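Local coordinates for tail spike protein (Acinetobacter phage vB_AbaP_AS12, PDB 6EU4) that forms the trimeric tailspike of the phage, which probably recognises and degrades the capsular polysaccharide of its host, Acinetobacter baumannii, at the interface of chains A and B. Coordinates in Å, arbitrary orientation; residue numbers count along the deposited sequence, not the author numbering. Chains: chain A/B, Tail spike protein.

The four contacts string out along the elongated trimer in the order contact 3, contact 1, contact 2, contact 4. The C-alpha centres of contacts 3 and 1 lie about 44 Å apart, those of contacts 1 and 2 about 24 Å, and those of contacts 2 and 4 about 53 Å, while about 120 Å separates contact 3 from contact 4. Strand 294-297 serves both chains in contact 1, and strand 458-462 serves both in contact 2, as expected where identical subunits pack round an axis with non-equivalent faces. The same two chains are thus joined from near the N-terminal end to the last modelled residues.

Contact 1: the interface of chains A and B. Residues chain A 297-298, 325-326; chain B 271-272, 293-295.
The ends of strands 294-297 and 321-325 of chain A, with the turn residues A:Ser298 and A:Thr326 that follow them, meet strands 267-274 and 294-297 of chain B and B:Gly293 just before the latter. This is a seam between neighbouring subunits of a trimeric beta-helix tailspike. At its centre the hydroxyl OG1 of B:Thr295 is held by two hydroxyls of chain A: A:Ser298 OG at 2.7 Å and A:Thr326 OG1 at 2.8 Å. Small hydroxyl residues suit a close seam, since each can both give and take a hydrogen bond. B:Thr295 OG1 lies anti to its carbonyl carbon (chi1 -52°), pointing at chain A, while its methyl CG2 turns toward A:Ile297 and A:Val325; the threonine side chain crosses both at about a right angle. A:Thr326 reaches the same hydroxyl with OG1 nearly eclipsing its backbone N (chi1 -14°), and its methyl CG2 rests 3.8 Å from B:Gly293 CA, where glycine offers no side chain to obstruct it. The branched A:Ile297 closes the apolar flank, its CG2 3.7 Å from B:Thr295 CB and also near B:Thr272 CG2. A water bonded to the hydroxyl B:Thr272 OG1 at 2.7 Å links it, by a longer bond, to the carbonyl A:Ser298 O. A:Ser298 OG also donates to the carbonyl B:Gly293 O at 2.8 Å, approaching from 43° above the carbonyl plane.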
# COMPACT_ATOMS: atom_id res chain seq x y z
N ILE A 297 1.79 -7.88 -3.34
CA ILE A 297 2.34 -7.60 -2.01
C ILE A 297 3.48 -8.56 -1.74
O ILE A 297 3.28 -9.78 -1.73
CB ILE A 297 1.26 -7.73 -0.93
CG1 ILE A 297 0.15 -6.71 -1.17
CG2 ILE A 297 1.83 -7.56 0.47
CD1 ILE A 297 -1.12 -7.10 -0.48
N SER A 298 4.67 -8.01 -1.51
CA SER A 298 5.85 -8.79 -1.13
C SER A 298 6.01 -10.01 -2.04
O SER A 298 6.25 -11.15 -1.60
CB SER A 298 5.78 -9.16 0.36
OG SER A 298 5.97 -8.01 1.18
N VAL A 325 3.60 -3.48 -3.73
CA VAL A 325 3.89 -3.06 -2.36
C VAL A 325 5.03 -3.93 -1.83
O VAL A 325 4.84 -5.13 -1.60
CB VAL A 325 2.65 -3.16 -1.46
CG1 VAL A 325 2.92 -2.52 -0.12
CG2 VAL A 325 1.47 -2.51 -2.13
N THR A 326 6.19 -3.32 -1.62
CA THR A 326 7.39 -3.97 -1.10
C THR A 326 7.73 -5.26 -1.85
O THR A 326 8.04 -6.29 -1.25
CB THR A 326 7.27 -4.23 0.41
OG1 THR A 326 6.18 -3.49 0.99
CG2 THR A 326 8.53 -3.75 1.13
N GLN B 271 8.56 -11.46 3.41
CA GLN B 271 7.71 -11.83 4.54
C GLN B 271 6.53 -10.87 4.57
O GLN B 271 6.73 -9.65 4.52
CB GLN B 271 8.48 -11.72 5.86
CG GLN B 271 9.75 -12.59 5.93
CD GLN B 271 9.43 -14.08 5.92
OE1 GLN B 271 8.82 -14.60 6.85
NE2 GLN B 271 9.83 -14.77 4.85
N THR B 272 5.31 -11.41 4.60
CA THR B 272 4.08 -10.62 4.71
C THR B 272 3.39 -10.93 6.02
O THR B 272 3.27 -12.10 6.41
CB THR B 272 3.10 -10.93 3.55
OG1 THR B 272 3.70 -10.66 2.27
CG2 THR B 272 1.85 -10.04 3.64
N GLY B 293 11.89 -6.64 1.56
CA GLY B 293 10.60 -6.89 0.93
C GLY B 293 9.49 -7.28 1.88
O GLY B 293 8.69 -8.17 1.56
N CYS B 294 9.40 -6.62 3.03
CA CYS B 294 8.48 -6.98 4.10
C CYS B 294 7.31 -6.01 4.14
O CYS B 294 7.51 -4.80 4.18
CB CYS B 294 9.23 -6.96 5.43
SG CYS B 294 8.18 -7.17 6.86
N THR B 295 6.08 -6.55 4.10
CA THR B 295 4.86 -5.74 4.21
C THR B 295 4.08 -6.17 5.44
O THR B 295 3.85 -7.36 5.65
CB THR B 295 3.95 -5.91 2.99
OG1 THR B 295 4.69 -5.68 1.79
CG2 THR B 295 2.82 -4.94 3.03
O HOH W 1 5.38 -12.54 1.21

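Contact 2: the interface of chains A and B. Residues chain A 419-420, 454, 457, 459; chain B 416, 459, 461, 465-466.
A:Glu420 meets B:Glu416, the one from a loop and the other from strand 414-417, toward the C-terminal end of the beta-helix of this tailspike. From its CB, 3.8 Å from B:Glu416 OE2, the A:Glu420 chain folds back at chi2 (-79°), bringing CG to 3.7 Å from B:Glu416 OE1. Its CD then faces the partner carboxyl group, and at the tip OE1 comes 2.6 Å from B:Glu416 OE2, with B:Glu416 OE1 a little farther away; OE2 stays more distant from that group. The two carboxyl planes are turned 88° apart. Two carboxylates this close could not both be pure acceptors; one oxygen would have to carry a proton, which the structure does not show. Beside them A:Pro419, rigid and flat enough to wedge between aromatics, lays CB over the centre of the ring of A:Tyr454, in the same chain, and sets CG 3.6 Å from B:Phe466 CE1. The opposite face of that tyrosine carries A:Arg459 CB toward the rim, which should restrict the ring's rotation. A:Tyr454 OH meets the edge of the B:Phe466 ring in its plane, 3.4 Å from B:Phe466 CD1. B:Lys465 runs extended as far as CE and turns at its last torsion, bringing the side-chain amine NZ to a water also bonded to A:Pro419 O; a second water ties that carbonyl to B:Lys465 O. Farther along, the guanidinium A:Arg459 NH1 and the amide B:Gln461 NE2 share water 4.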
# COMPACT_ATOMS: atom_id res chain seq x y z
N PRO A 419 12.08 11.54 -4.02
CA PRO A 419 13.45 11.88 -3.59
C PRO A 419 14.14 10.79 -2.79
O PRO A 419 15.37 10.81 -2.70
CB PRO A 419 13.25 13.14 -2.72
CG PRO A 419 11.86 13.09 -2.27
CD PRO A 419 11.08 12.42 -3.41
N GLU A 420 13.40 9.84 -2.22
CA GLU A 420 14.00 8.79 -1.42
C GLU A 420 14.22 7.50 -2.20
O GLU A 420 14.76 6.54 -1.64
CB GLU A 420 13.17 8.54 -0.16
CG GLU A 420 11.83 7.88 -0.32
CD GLU A 420 10.68 8.80 -0.80
OE1 GLU A 420 10.86 10.04 -1.01
OE2 GLU A 420 9.54 8.28 -0.94
N TYR A 454 13.21 13.29 -9.15
CA TYR A 454 14.48 13.67 -8.56
C TYR A 454 15.63 13.04 -9.32
O TYR A 454 15.65 11.82 -9.57
CB TYR A 454 14.53 13.28 -7.09
CG TYR A 454 13.90 14.32 -6.22
CD1 TYR A 454 12.52 14.35 -6.03
CD2 TYR A 454 14.68 15.28 -5.59
CE1 TYR A 454 11.94 15.32 -5.25
CE2 TYR A 454 14.10 16.24 -4.79
CZ TYR A 454 12.75 16.27 -4.62
OH TYR A 454 12.20 17.25 -3.82
N GLY A 457 19.56 14.83 -6.49
CA GLY A 457 19.07 15.75 -5.48
C GLY A 457 18.24 16.91 -5.97
O GLY A 457 17.87 17.77 -5.15
N ARG A 459 14.76 18.19 -8.07
CA ARG A 459 13.46 17.76 -8.55
C ARG A 459 13.18 18.46 -9.87
O ARG A 459 13.18 19.70 -9.94
CB ARG A 459 12.37 18.10 -7.53
CG ARG A 459 11.01 17.55 -7.89
CD ARG A 459 9.99 17.92 -6.83
NE ARG A 459 8.71 17.26 -7.01
CZ ARG A 459 7.74 17.25 -6.10
NH1 ARG A 459 7.91 17.89 -4.94
NH2 ARG A 459 6.60 16.61 -6.35
N GLU B 416 10.81 12.04 6.19
CA GLU B 416 9.75 12.76 5.49
C GLU B 416 8.47 12.67 6.30
O GLU B 416 8.09 11.58 6.73
CB GLU B 416 9.55 12.19 4.07
CG GLU B 416 10.82 12.26 3.22
CD GLU B 416 10.80 11.32 1.99
OE1 GLU B 416 10.21 10.22 2.05
OE2 GLU B 416 11.41 11.68 0.96
N ARG B 459 6.37 23.62 5.40
CA ARG B 459 7.16 22.52 4.87
C ARG B 459 8.62 22.94 4.88
O ARG B 459 8.96 23.99 4.35
CB ARG B 459 6.71 22.18 3.46
CG ARG B 459 7.38 20.96 2.85
CD ARG B 459 6.84 20.65 1.47
NE ARG B 459 7.31 19.36 0.99
CZ ARG B 459 6.89 18.78 -0.13
NH1 ARG B 459 5.98 19.38 -0.90
NH2 ARG B 459 7.38 17.60 -0.48
N GLN B 461 12.43 21.73 3.84
CA GLN B 461 13.25 20.81 3.06
C GLN B 461 14.71 21.21 3.18
O GLN B 461 15.05 22.39 3.02
CB GLN B 461 12.83 20.80 1.59
CG GLN B 461 11.42 20.29 1.34
CD GLN B 461 11.03 20.35 -0.12
OE1 GLN B 461 11.34 21.32 -0.83
NE2 GLN B 461 10.38 19.30 -0.60
N LYS B 465 19.53 15.43 -0.41
CA LYS B 465 18.45 14.88 -1.24
C LYS B 465 17.49 15.96 -1.74
O LYS B 465 16.69 15.67 -2.63
CB LYS B 465 17.69 13.81 -0.49
CG LYS B 465 18.59 12.54 -0.31
CD LYS B 465 17.89 11.41 0.36
CE LYS B 465 18.86 10.28 0.63
NZ LYS B 465 19.39 9.68 -0.64
N PHE B 466 17.60 17.18 -1.21
CA PHE B 466 16.71 18.29 -1.55
C PHE B 466 17.56 19.51 -1.91
O PHE B 466 17.55 20.54 -1.24
CB PHE B 466 15.74 18.60 -0.40
CG PHE B 466 14.89 17.45 -0.03
CD1 PHE B 466 13.82 17.08 -0.82
CD2 PHE B 466 15.19 16.67 1.07
CE1 PHE B 466 13.06 16.01 -0.52
CE2 PHE B 466 14.43 15.58 1.38
CZ PHE B 466 13.36 15.24 0.57
O HOH W 2 16.77 13.12 -3.79
O HOH W 3 17.42 9.07 -2.64
O HOH W 4 9.77 19.55 -3.52

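Contact 3: the interface of chains A and B. Residues chain A 51-52, 54-55; chain B 64, 67, 81, 83.
A bridging water between A:Tyr55 and B:Gln83 is gripped from both chains: the backbone A:Tyr55 N lies 3.0 Å from water 6, the carbonyl A:Tyr55 O is a longer partner, and the side-chain amide B:Gln83 NE2 comes to 2.8 Å. The glutamine chain turns at chi2 (-53°), which folds the amide back so that NE2 also makes a weak but straight bond to B:Val81 O of the same chain. A flexible amide suits this place, for one NH2 can serve the water and the backbone of its own chain together. The glutamine amide crosses the tyrosine side chain, ring and amide planes 76° apart. A second water, water 5, lies 2.6 Å from the carbonyl A:Ala52 O and is also bound by B:Arg67 NH1. The arginine bends at chi3 (56°) to bring this tip of its guanidinium there, with the carbonyl of A:Leu51 close by. Between the two waters A:Pro54 and B:Val81 meet tip to tip, CD of the ring 3.8 Å from CG1. Two compact apolar groups fit such a spot, where neither needs a polar partner. Through waters and this small apolar touch, the site joins the loop at 51-55 to the neighbouring subunit near the N-terminal end of the tailspike trimer.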
# COMPACT_ATOMS: atom_id res chain seq x y z
N LEU A 51 5.95 -50.20 2.99
CA LEU A 51 5.49 -48.83 3.16
C LEU A 51 4.80 -48.65 4.50
O LEU A 51 4.15 -49.55 5.03
CB LEU A 51 4.51 -48.45 2.04
CG LEU A 51 5.04 -48.38 0.61
CD1 LEU A 51 3.87 -48.14 -0.34
CD2 LEU A 51 6.09 -47.28 0.46
N ALA A 52 4.92 -47.44 5.04
CA ALA A 52 4.19 -47.09 6.25
C ALA A 52 2.68 -47.08 6.00
O ALA A 52 1.90 -47.37 6.92
CB ALA A 52 4.65 -45.73 6.77
N PRO A 54 0.54 -48.85 3.35
CA PRO A 54 0.45 -49.74 2.19
C PRO A 54 -0.95 -49.82 1.59
O PRO A 54 -1.10 -49.97 0.37
CB PRO A 54 0.91 -51.09 2.75
CG PRO A 54 0.58 -51.02 4.20
CD PRO A 54 0.81 -49.58 4.59
N TYR A 55 -1.99 -49.75 2.42
CA TYR A 55 -3.37 -49.90 1.96
C TYR A 55 -3.95 -48.51 1.76
O TYR A 55 -4.05 -47.74 2.72
CB TYR A 55 -4.20 -50.71 2.95
CG TYR A 55 -3.85 -52.18 3.04
CD1 TYR A 55 -4.35 -53.08 2.11
CD2 TYR A 55 -3.06 -52.68 4.07
CE1 TYR A 55 -4.06 -54.41 2.19
CE2 TYR A 55 -2.76 -54.02 4.15
CZ TYR A 55 -3.26 -54.89 3.21
OH TYR A 55 -2.98 -56.23 3.28
N VAL B 64 -0.30 -57.05 9.11
CA VAL B 64 0.73 -57.33 8.11
C VAL B 64 1.72 -58.28 8.79
O VAL B 64 2.62 -57.85 9.52
CB VAL B 64 1.42 -56.05 7.62
CG1 VAL B 64 2.50 -56.36 6.59
CG2 VAL B 64 0.38 -55.10 7.02
N ARG B 67 5.40 -57.83 9.47
CA ARG B 67 5.81 -56.74 10.35
C ARG B 67 5.37 -56.98 11.79
O ARG B 67 5.36 -56.05 12.61
CB ARG B 67 5.26 -55.41 9.80
CG ARG B 67 5.67 -55.16 8.35
CD ARG B 67 5.24 -53.78 7.86
NE ARG B 67 5.75 -52.72 8.73
CZ ARG B 67 5.30 -51.48 8.74
NH1 ARG B 67 4.31 -51.12 7.93
NH2 ARG B 67 5.81 -50.58 9.57
N VAL B 81 -1.41 -52.36 11.04
CA VAL B 81 -1.11 -51.10 10.37
C VAL B 81 -2.35 -50.22 10.39
O VAL B 81 -3.43 -50.66 10.01
CB VAL B 81 -0.61 -51.34 8.94
CG1 VAL B 81 -0.43 -50.04 8.20
CG2 VAL B 81 0.71 -52.09 8.97
N GLN B 83 -5.08 -47.75 9.28
CA GLN B 83 -5.71 -47.34 8.03
C GLN B 83 -6.05 -45.86 8.15
O GLN B 83 -6.89 -45.47 8.96
CB GLN B 83 -6.95 -48.19 7.75
CG GLN B 83 -6.60 -49.63 7.51
CD GLN B 83 -5.54 -49.76 6.44
OE1 GLN B 83 -5.82 -49.58 5.26
NE2 GLN B 83 -4.30 -50.05 6.85
O HOH W 5 2.89 -48.66 8.96
O HOH W 6 -2.37 -48.81 5.26

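Contact 4: the interface of chains A and B. Residues chain A 575, 577-580, 602; chain B 586-589.
The loop of chain A running through A:Pro575 to A:Thr580, together with A:Val602 after strand 600-601, meets the loop B:Ser586 to B:Thr589 near the C-terminal end of the modelled chains. A:Val602 is the last residue modelled. A:Thr578 OG1 takes the central place: the backbone B:Thr589 N donates to it at 2.9 Å in a nearly straight bond (172° at H), and the hydroxyl B:Thr589 OG1 lies 3.1 Å away. With OG1 anti to its own backbone N (chi1 -164°), A:Thr578 points that hydroxyl across the seam and can both accept and donate there. B:Thr589 divides its two branches: OG1 lies between its backbone N and carbonyl carbon, toward A:Thr578, and the methyl CG2 rests against the valine, 3.6 Å from A:Val602 CG2. The backbone A:Asn579 N donates to B:Thr589 O at 3.2 Å, and weakly to its OG1 as well. Asparagine readily takes the positive phi that this turn needs. A water lies 2.7 Å from the same carbonyl, B:Thr589 O, and is also bound by A:Ala577 O and A:Thr580 N. As second shell, A:Thr580 OG1 donates to A:Thr578 O at 2.7 Å and steadies the turn. The small B:Ser588 slips its OG beside the proline and donates to the carbonyl A:Pro575 O at 2.7 Å, from 36° above the carbonyl plane.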
# COMPACT_ATOMS: atom_id res chain seq x y z
N PRO A 575 27.69 58.74 -16.76
CA PRO A 575 27.16 58.01 -17.92
C PRO A 575 28.12 56.95 -18.43
O PRO A 575 29.34 57.04 -18.27
CB PRO A 575 26.98 59.11 -18.98
CG PRO A 575 27.12 60.38 -18.31
CD PRO A 575 27.86 60.17 -17.03
N ALA A 577 29.00 56.44 -21.42
CA ALA A 577 29.87 57.01 -22.44
C ALA A 577 29.75 58.52 -22.38
O ALA A 577 28.68 59.05 -22.08
CB ALA A 577 29.52 56.50 -23.85
N THR A 578 30.86 59.20 -22.67
CA THR A 578 30.89 60.66 -22.59
C THR A 578 30.17 61.28 -23.78
O THR A 578 30.06 60.69 -24.86
CB THR A 578 32.34 61.15 -22.53
OG1 THR A 578 32.37 62.51 -22.09
CG2 THR A 578 33.05 61.04 -23.91
N ASN A 579 29.65 62.49 -23.56
CA ASN A 579 29.11 63.33 -24.65
C ASN A 579 28.08 62.56 -25.48
O ASN A 579 28.02 62.67 -26.72
CB ASN A 579 30.25 63.85 -25.52
CG ASN A 579 29.80 64.94 -26.46
OD1 ASN A 579 28.85 65.66 -26.18
ND2 ASN A 579 30.50 65.07 -27.59
N THR A 580 27.24 61.80 -24.80
CA THR A 580 26.28 60.92 -25.44
C THR A 580 24.87 61.12 -24.91
O THR A 580 23.93 61.22 -25.70
CB THR A 580 26.73 59.44 -25.26
OG1 THR A 580 28.01 59.26 -25.89
CG2 THR A 580 25.73 58.46 -25.86
N VAL A 602 32.85 71.19 -20.32
CA VAL A 602 34.06 70.52 -20.79
C VAL A 602 34.26 70.77 -22.27
O VAL A 602 35.40 70.81 -22.72
CB VAL A 602 33.98 69.02 -20.49
CG1 VAL A 602 35.22 68.30 -21.00
CG2 VAL A 602 33.80 68.78 -18.99
N SER B 586 34.58 64.71 -15.39
CA SER B 586 35.35 65.38 -16.44
C SER B 586 35.57 64.46 -17.64
O SER B 586 35.53 64.91 -18.79
CB SER B 586 36.70 65.87 -15.89
OG SER B 586 37.54 64.79 -15.55
N GLY B 587 35.77 63.16 -17.39
CA GLY B 587 35.95 62.18 -18.44
C GLY B 587 34.68 61.54 -18.97
O GLY B 587 34.71 60.85 -19.99
N SER B 588 33.55 61.75 -18.30
CA SER B 588 32.28 61.18 -18.77
C SER B 588 31.19 62.24 -18.55
O SER B 588 30.51 62.27 -17.52
CB SER B 588 31.97 59.87 -18.07
OG SER B 588 30.87 59.24 -18.71
N THR B 589 31.03 63.10 -19.55
CA THR B 589 30.13 64.23 -19.48
C THR B 589 28.72 63.81 -19.91
O THR B 589 28.53 62.84 -20.64
CB THR B 589 30.60 65.37 -20.38
OG1 THR B 589 30.54 64.94 -21.75
CG2 THR B 589 32.02 65.82 -20.05
O HOH W 7 26.95 61.11 -21.92